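PDB 1Q5D: P450 epoxidase from Sorangium cellulosum, which belongs to the cytochrome P450 family, mostly helical proteins that hold a haem, protoporphyrin IX containing iron, in a buried pocket. Local coordinates for residues Asp169-Arg174 / Leu206-Gly211; Arg173-Ala178 / Ala250-Gly255. All coordinates share one frame; numbering follows the deposited sequence.

Contact 1: residues Asp169-Arg174 / Leu206-Gly211; sequences DEKFRR and LALLHG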
# COMPACT_ATOMS: atom_id res chain seq x y z
N ASP A 169 -10.05 -14.86 -7.38
CA ASP A 169 -9.34 -14.10 -6.35
C ASP A 169 -7.86 -14.43 -6.30
O ASP A 169 -7.03 -13.53 -6.31
CB ASP A 169 -9.98 -14.34 -5.00
CG ASP A 169 -11.20 -13.44 -4.77
OD1 ASP A 169 -11.74 -13.48 -3.66
OD2 ASP A 169 -11.68 -12.69 -5.64
N GLU A 170 -7.54 -15.71 -6.24
CA GLU A 170 -6.15 -16.15 -6.10
C GLU A 170 -5.29 -15.71 -7.27
O GLU A 170 -4.15 -15.29 -7.07
CB GLU A 170 -6.08 -17.67 -5.93
CG GLU A 170 -6.19 -18.12 -4.47
CD GLU A 170 -5.14 -17.46 -3.59
OE1 GLU A 170 -3.96 -17.40 -4.01
OE2 GLU A 170 -5.49 -17.00 -2.48
N LYS A 171 -5.83 -15.79 -8.48
CA LYS A 171 -5.10 -15.36 -9.66
C LYS A 171 -4.88 -13.85 -9.69
O LYS A 171 -3.81 -13.37 -10.09
CB LYS A 171 -5.80 -15.83 -10.93
CG LYS A 171 -5.62 -17.32 -11.20
CD LYS A 171 -5.91 -17.67 -12.66
CE LYS A 171 -7.39 -17.98 -12.88
NZ LYS A 171 -7.60 -18.77 -14.14
N PHE A 172 -5.89 -13.10 -9.28
CA PHE A 172 -5.74 -11.65 -9.23
C PHE A 172 -4.81 -11.17 -8.12
O PHE A 172 -4.10 -10.18 -8.30
CB PHE A 172 -7.10 -10.95 -9.15
CG PHE A 172 -7.73 -10.72 -10.48
CD1 PHE A 172 -9.05 -11.06 -10.71
CD2 PHE A 172 -7.00 -10.17 -11.52
CE1 PHE A 172 -9.63 -10.84 -11.95
CE2 PHE A 172 -7.57 -9.94 -12.76
CZ PHE A 172 -8.88 -10.29 -12.97
N ARG A 173 -4.84 -11.84 -6.97
CA ARG A 173 -3.93 -11.49 -5.89
C ARG A 173 -2.49 -11.72 -6.33
O ARG A 173 -1.60 -10.95 -5.99
CB ARG A 173 -4.20 -12.32 -4.63
CG ARG A 173 -3.18 -12.06 -3.55
CD ARG A 173 -3.52 -12.59 -2.18
NE ARG A 173 -3.55 -14.05 -2.12
CZ ARG A 173 -2.52 -14.84 -2.39
NH1 ARG A 173 -1.35 -14.33 -2.77
NH2 ARG A 173 -2.67 -16.16 -2.29
N ARG A 174 -2.27 -12.79 -7.08
CA ARG A 174 -0.94 -13.12 -7.57
C ARG A 174 -0.50 -12.07 -8.56
O ARG A 174 0.65 -11.62 -8.53
CB ARG A 174 -0.89 -14.53 -8.18
CG ARG A 174 -0.94 -15.66 -7.15
CD ARG A 174 -0.84 -17.08 -7.73
NE ARG A 174 -0.05 -17.13 -8.96
CZ ARG A 174 -0.53 -17.44 -10.16
NH1 ARG A 174 -1.82 -17.74 -10.32
NH2 ARG A 174 0.27 -17.44 -11.22
N LEU A 206 -3.11 -9.70 -16.63
CA LEU A 206 -3.55 -8.74 -17.63
C LEU A 206 -4.55 -9.39 -18.59
O LEU A 206 -5.53 -8.74 -18.97
CB LEU A 206 -2.37 -8.14 -18.39
CG LEU A 206 -1.49 -7.13 -17.64
CD1 LEU A 206 -0.22 -6.86 -18.42
CD2 LEU A 206 -2.25 -5.83 -17.37
N ALA A 207 -4.30 -10.65 -18.95
CA ALA A 207 -5.23 -11.41 -19.80
C ALA A 207 -6.59 -11.56 -19.13
O ALA A 207 -7.62 -11.28 -19.74
CB ALA A 207 -4.66 -12.80 -20.12
N LEU A 208 -6.56 -12.01 -17.89
CA LEU A 208 -7.76 -12.17 -17.08
C LEU A 208 -8.52 -10.86 -16.96
O LEU A 208 -9.75 -10.81 -17.12
CB LEU A 208 -7.37 -12.68 -15.70
CG LEU A 208 -8.34 -13.62 -15.01
CD1 LEU A 208 -7.70 -14.19 -13.75
CD2 LEU A 208 -9.63 -12.90 -14.67
N LEU A 209 -7.80 -9.78 -16.67
CA LEU A 209 -8.40 -8.46 -16.58
C LEU A 209 -9.10 -8.11 -17.89
O LEU A 209 -10.22 -7.59 -17.88
CB LEU A 209 -7.35 -7.41 -16.22
CG LEU A 209 -7.85 -5.96 -16.18
CD1 LEU A 209 -8.98 -5.80 -15.18
CD2 LEU A 209 -6.70 -5.02 -15.87
N HIS A 210 -8.44 -8.39 -19.01
CA HIS A 210 -9.01 -8.12 -20.33
C HIS A 210 -10.35 -8.87 -20.51
O HIS A 210 -11.33 -8.30 -21.03
CB HIS A 210 -8.02 -8.53 -21.43
CG HIS A 210 -8.48 -8.20 -22.81
ND1 HIS A 210 -8.68 -6.90 -23.25
CD2 HIS A 210 -8.77 -8.99 -23.87
CE1 HIS A 210 -9.08 -6.92 -24.51
NE2 HIS A 210 -9.14 -8.17 -24.91
N GLY A 211 -10.39 -10.11 -20.04
CA GLY A 211 -11.60 -10.92 -20.08
C GLY A 211 -12.73 -10.39 -19.21
O GLY A 211 -13.91 -10.43 -19.60
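Phe172 and Leu208 mark the closest backbone pairing of two helices that cross steeply, more antiparallel than parallel (126°). Their CA atoms are 8.1 Å apart. The segment axes approach to 10.4 Å. From their order in the chain, helix 169-182 and helix 195-218 correspond to the F and G helices of the cytochrome P450 fold, the pair that lies across the distal side of the haem pocket. At this spacing the contact is made by side chains, chiefly Phe172 and Leu208. One methyl of the leucine, CD1, sits over a ring face, 4.2 Å from the Phe172 centroid and 14° off the ring normal, a CH-pi contact. The other branch hangs over the CZ-CE1 rim on the same face: Leu208 CD2 comes within 3.2 Å of Phe172 CZ, so tight that the exact pose of the leucine is somewhat doubtful. Lys171 uses its hydrocarbon part on the more open flank. Its CG lies anti to the carbonyl carbon (chi1 -75°), and a bend at chi3 folds the chain so that both CB, at 3.8 Å, and CE, at 3.9 Å, rest on Leu208 CD1. A lysine suits this border, burying methylenes while its ammonium group can stay near solvent. Arg174 adds a salt bridge to Glu204 on the partner helix, and Phe172 also touches Met155 of helix 154-161 and Val164. At its edge the phenyl ring meets backbone: Leu209 N lies near the ring plane, 3.9 Å from CZ of Phe172. Leu209, a buried residue, also packs on Val245 and Val248 of helix 241-255, while its CB passes 4.3 Å from Phe172 CE2.

Contact 2: residues Arg173-Ala178 / Ala250-Gly255; sequences RRFGSA and AIIAAG. With HEM (protoporphyrin IX containing Fe), chain B.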
# COMPACT_ATOMS: atom_id res chain seq x y z
N ARG A 173 -4.84 -11.84 -6.97
CA ARG A 173 -3.93 -11.49 -5.89
C ARG A 173 -2.49 -11.72 -6.33
O ARG A 173 -1.60 -10.95 -5.99
CB ARG A 173 -4.20 -12.32 -4.63
CG ARG A 173 -3.18 -12.06 -3.55
CD ARG A 173 -3.52 -12.59 -2.18
NE ARG A 173 -3.55 -14.05 -2.12
CZ ARG A 173 -2.52 -14.84 -2.39
NH1 ARG A 173 -1.35 -14.33 -2.77
NH2 ARG A 173 -2.67 -16.16 -2.29
N ARG A 174 -2.27 -12.79 -7.08
CA ARG A 174 -0.94 -13.12 -7.57
C ARG A 174 -0.50 -12.07 -8.56
O ARG A 174 0.65 -11.62 -8.53
CB ARG A 174 -0.89 -14.53 -8.18
CG ARG A 174 -0.94 -15.66 -7.15
CD ARG A 174 -0.84 -17.08 -7.73
NE ARG A 174 -0.05 -17.13 -8.96
CZ ARG A 174 -0.53 -17.44 -10.16
NH1 ARG A 174 -1.82 -17.74 -10.32
NH2 ARG A 174 0.27 -17.44 -11.22
N PHE A 175 -1.42 -11.67 -9.43
CA PHE A 175 -1.17 -10.58 -10.36
C PHE A 175 -0.83 -9.29 -9.60
O PHE A 175 0.14 -8.60 -9.92
CB PHE A 175 -2.41 -10.34 -11.22
CG PHE A 175 -2.39 -9.03 -11.94
CD1 PHE A 175 -1.56 -8.84 -13.04
CD2 PHE A 175 -3.18 -7.98 -11.51
CE1 PHE A 175 -1.51 -7.65 -13.70
CE2 PHE A 175 -3.15 -6.76 -12.17
CZ PHE A 175 -2.33 -6.59 -13.27
N GLY A 176 -1.64 -8.96 -8.60
CA GLY A 176 -1.45 -7.73 -7.84
C GLY A 176 -0.08 -7.70 -7.18
O GLY A 176 0.66 -6.73 -7.32
N SER A 177 0.25 -8.77 -6.47
CA SER A 177 1.50 -8.83 -5.74
C SER A 177 2.72 -8.87 -6.68
O SER A 177 3.74 -8.20 -6.42
CB SER A 177 1.46 -10.03 -4.78
OG SER A 177 2.68 -10.16 -4.09
N ALA A 178 2.60 -9.60 -7.79
CA ALA A 178 3.64 -9.68 -8.81
C ALA A 178 3.86 -8.34 -9.52
O ALA A 178 4.99 -7.93 -9.75
CB ALA A 178 3.31 -10.76 -9.86
N ALA A 250 -3.77 -1.02 -11.63
CA ALA A 250 -3.09 -0.33 -10.53
C ALA A 250 -3.87 -0.45 -9.23
O ALA A 250 -3.29 -0.66 -8.15
CB ALA A 250 -2.84 1.14 -10.90
N ILE A 251 -5.19 -0.39 -9.32
CA ILE A 251 -6.03 -0.56 -8.15
C ILE A 251 -5.82 -1.93 -7.51
O ILE A 251 -5.71 -2.05 -6.29
CB ILE A 251 -7.54 -0.33 -8.50
CG1 ILE A 251 -7.80 1.17 -8.70
CG2 ILE A 251 -8.40 -0.88 -7.37
CD1 ILE A 251 -9.13 1.52 -9.35
N ILE A 252 -5.76 -2.97 -8.33
CA ILE A 252 -5.52 -4.31 -7.82
C ILE A 252 -4.13 -4.42 -7.19
O ILE A 252 -3.98 -4.96 -6.10
CB ILE A 252 -5.70 -5.37 -8.93
CG1 ILE A 252 -7.18 -5.40 -9.35
CG2 ILE A 252 -5.26 -6.73 -8.41
CD1 ILE A 252 -7.48 -6.09 -10.66
N ALA A 253 -3.12 -3.93 -7.90
CA ALA A 253 -1.74 -4.03 -7.44
C ALA A 253 -1.45 -3.14 -6.20
O ALA A 253 -0.64 -3.48 -5.33
CB ALA A 253 -0.79 -3.68 -8.58
N ALA A 254 -2.09 -1.98 -6.15
CA ALA A 254 -1.84 -1.05 -5.06
C ALA A 254 -2.59 -1.45 -3.79
O ALA A 254 -2.15 -1.15 -2.68
CB ALA A 254 -2.20 0.38 -5.47
N GLY A 255 -3.73 -2.12 -3.97
CA GLY A 255 -4.64 -2.37 -2.86
C GLY A 255 -4.56 -3.74 -2.23
O GLY A 255 -5.27 -4.03 -1.27
CHA HEM B . -1.51 5.72 -3.81
CHB HEM B . -0.65 3.98 0.60
CHC HEM B . -4.41 0.94 0.14
CHD HEM B . -4.88 2.26 -4.46
C1A HEM B . -1.01 5.57 -2.54
C2A HEM B . -0.00 6.40 -1.93
C3A HEM B . 0.26 5.91 -0.72
C4A HEM B . -0.60 4.76 -0.52
CMA HEM B . 1.28 6.48 0.31
CAA HEM B . 0.66 7.63 -2.59
CBA HEM B . 2.02 7.26 -3.19
CGA HEM B . 2.68 8.51 -3.74
O1A HEM B . 3.76 8.40 -4.40
O2A HEM B . 2.13 9.63 -3.54
C1B HEM B . -1.60 3.02 0.83
C2B HEM B . -1.71 2.29 2.06
C3B HEM B . -2.72 1.44 1.94
C4B HEM B . -3.30 1.61 0.62
CMB HEM B . -0.80 2.41 3.31
CAB HEM B . -3.13 0.50 3.08
CBB HEM B . -3.86 -0.59 2.86
C1C HEM B . -4.90 1.05 -1.13
C2C HEM B . -6.06 0.37 -1.66
C3C HEM B . -6.18 0.74 -2.94
C4C HEM B . -5.11 1.68 -3.23
CMC HEM B . -6.95 -0.60 -0.84
CAC HEM B . -7.21 0.34 -4.01
CBC HEM B . -8.33 -0.29 -3.67
C1D HEM B . -3.98 3.26 -4.71
C2D HEM B . -3.76 3.81 -6.02
C3D HEM B . -2.72 4.89 -5.83
C4D HEM B . -2.40 4.87 -4.43
CMD HEM B . -4.46 3.40 -7.33
CAD HEM B . -2.14 5.83 -6.90
CBD HEM B . -2.82 7.18 -6.66
CGD HEM B . -2.31 8.21 -7.64
O1D HEM B . -1.11 8.13 -8.01
O2D HEM B . -3.10 9.11 -8.06
NA HEM B . -1.37 4.58 -1.66
NB HEM B . -2.59 2.60 -0.06
NC HEM B . -4.35 1.82 -2.11
ND HEM B . -3.15 3.90 -3.80
FE HEM B . -2.96 3.33 -1.83
O HOH W 1 -1.45 1.87 -2.49
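Phe175 carries its CG anti to the backbone N (chi1 165°), while Ile252, with chi1 -66°, has CG1 beside its own N and CG2 anti to it; these two choices bring the isoleucine methyl to the phenyl edge. Ile252 CG2 lies near the ring plane, 3.9 Å from Phe175 CD2, and the two side chains cross at about a right angle. The same methyl rests on Gly176 CA, so it fills the angle between ring and backbone. Gly176 explains how close the helices come. Lacking a side chain where one would point at the partner, it lets its CA approach Ala253 CA to 3.7 Å, and the segment axes pass at 7.5 Å with their directions 77° apart. Ala253 is small enough to fit the same crossing, its CB 3.6 Å from Gly176 O. Ile252 also packs on Met155 and Ile158 of helix 154-161.

The other side of segment 250-255 faces the haem. Gly255 CA comes to 3.3 Å from haem C2C, where a CB would clash with haem CAC, so glycine suits the place; the single methyl of Ala254 can rest on the porphyrin, its CB 3.4 Å from the meso carbon CHD. Ile251 lays its CG2 on the CAC-CBC vinyl group of the haem. Water 1 binds the haem iron at 2.2 Å and donates a hydrogen bond to Ala254 O, 3.1 Å away, an oxygen that also accepts from Thr258 OG1. Ala250 and Ala254 touch the bound 7,11-dihydroxy-8,8,10,12,16-pentamethyl-3-[1-methyl-2-(2-methyl-thiazol-4-yl)vinyl]-4,17-dioxabicyclo[14.1.0]heptadecane-5,9-dione (EPB) as well. Small residues and a carbonyl bonded to a threonine hydroxyl, set over the distal haem face, are characteristic of the long central helix of the cytochrome P450 fold, here crossed closely by the F helix.

Overall arrangement
The two contacts overlap on helix 169-182, sharing Arg173 and Arg174, and their centres are about 9 Å apart. Contact 1 comes first along this helix and turns to helix 195-218, next in the chain; contact 2 follows one turn on and reaches helix 241-255, much later in sequence. They also touch directly, with Phe172 O 3.6 Å from Ile252 CG2 and Leu206 N 3.9 Å from Phe175 CE1. The three helices thus pack against one another, each touching the other two. Contact 1 is partly buried, its centre about 19 Å from the chain centre; contact 2 is buried, about 10 Å from it, and of the two only contact 2 holds residues of the haem pocket.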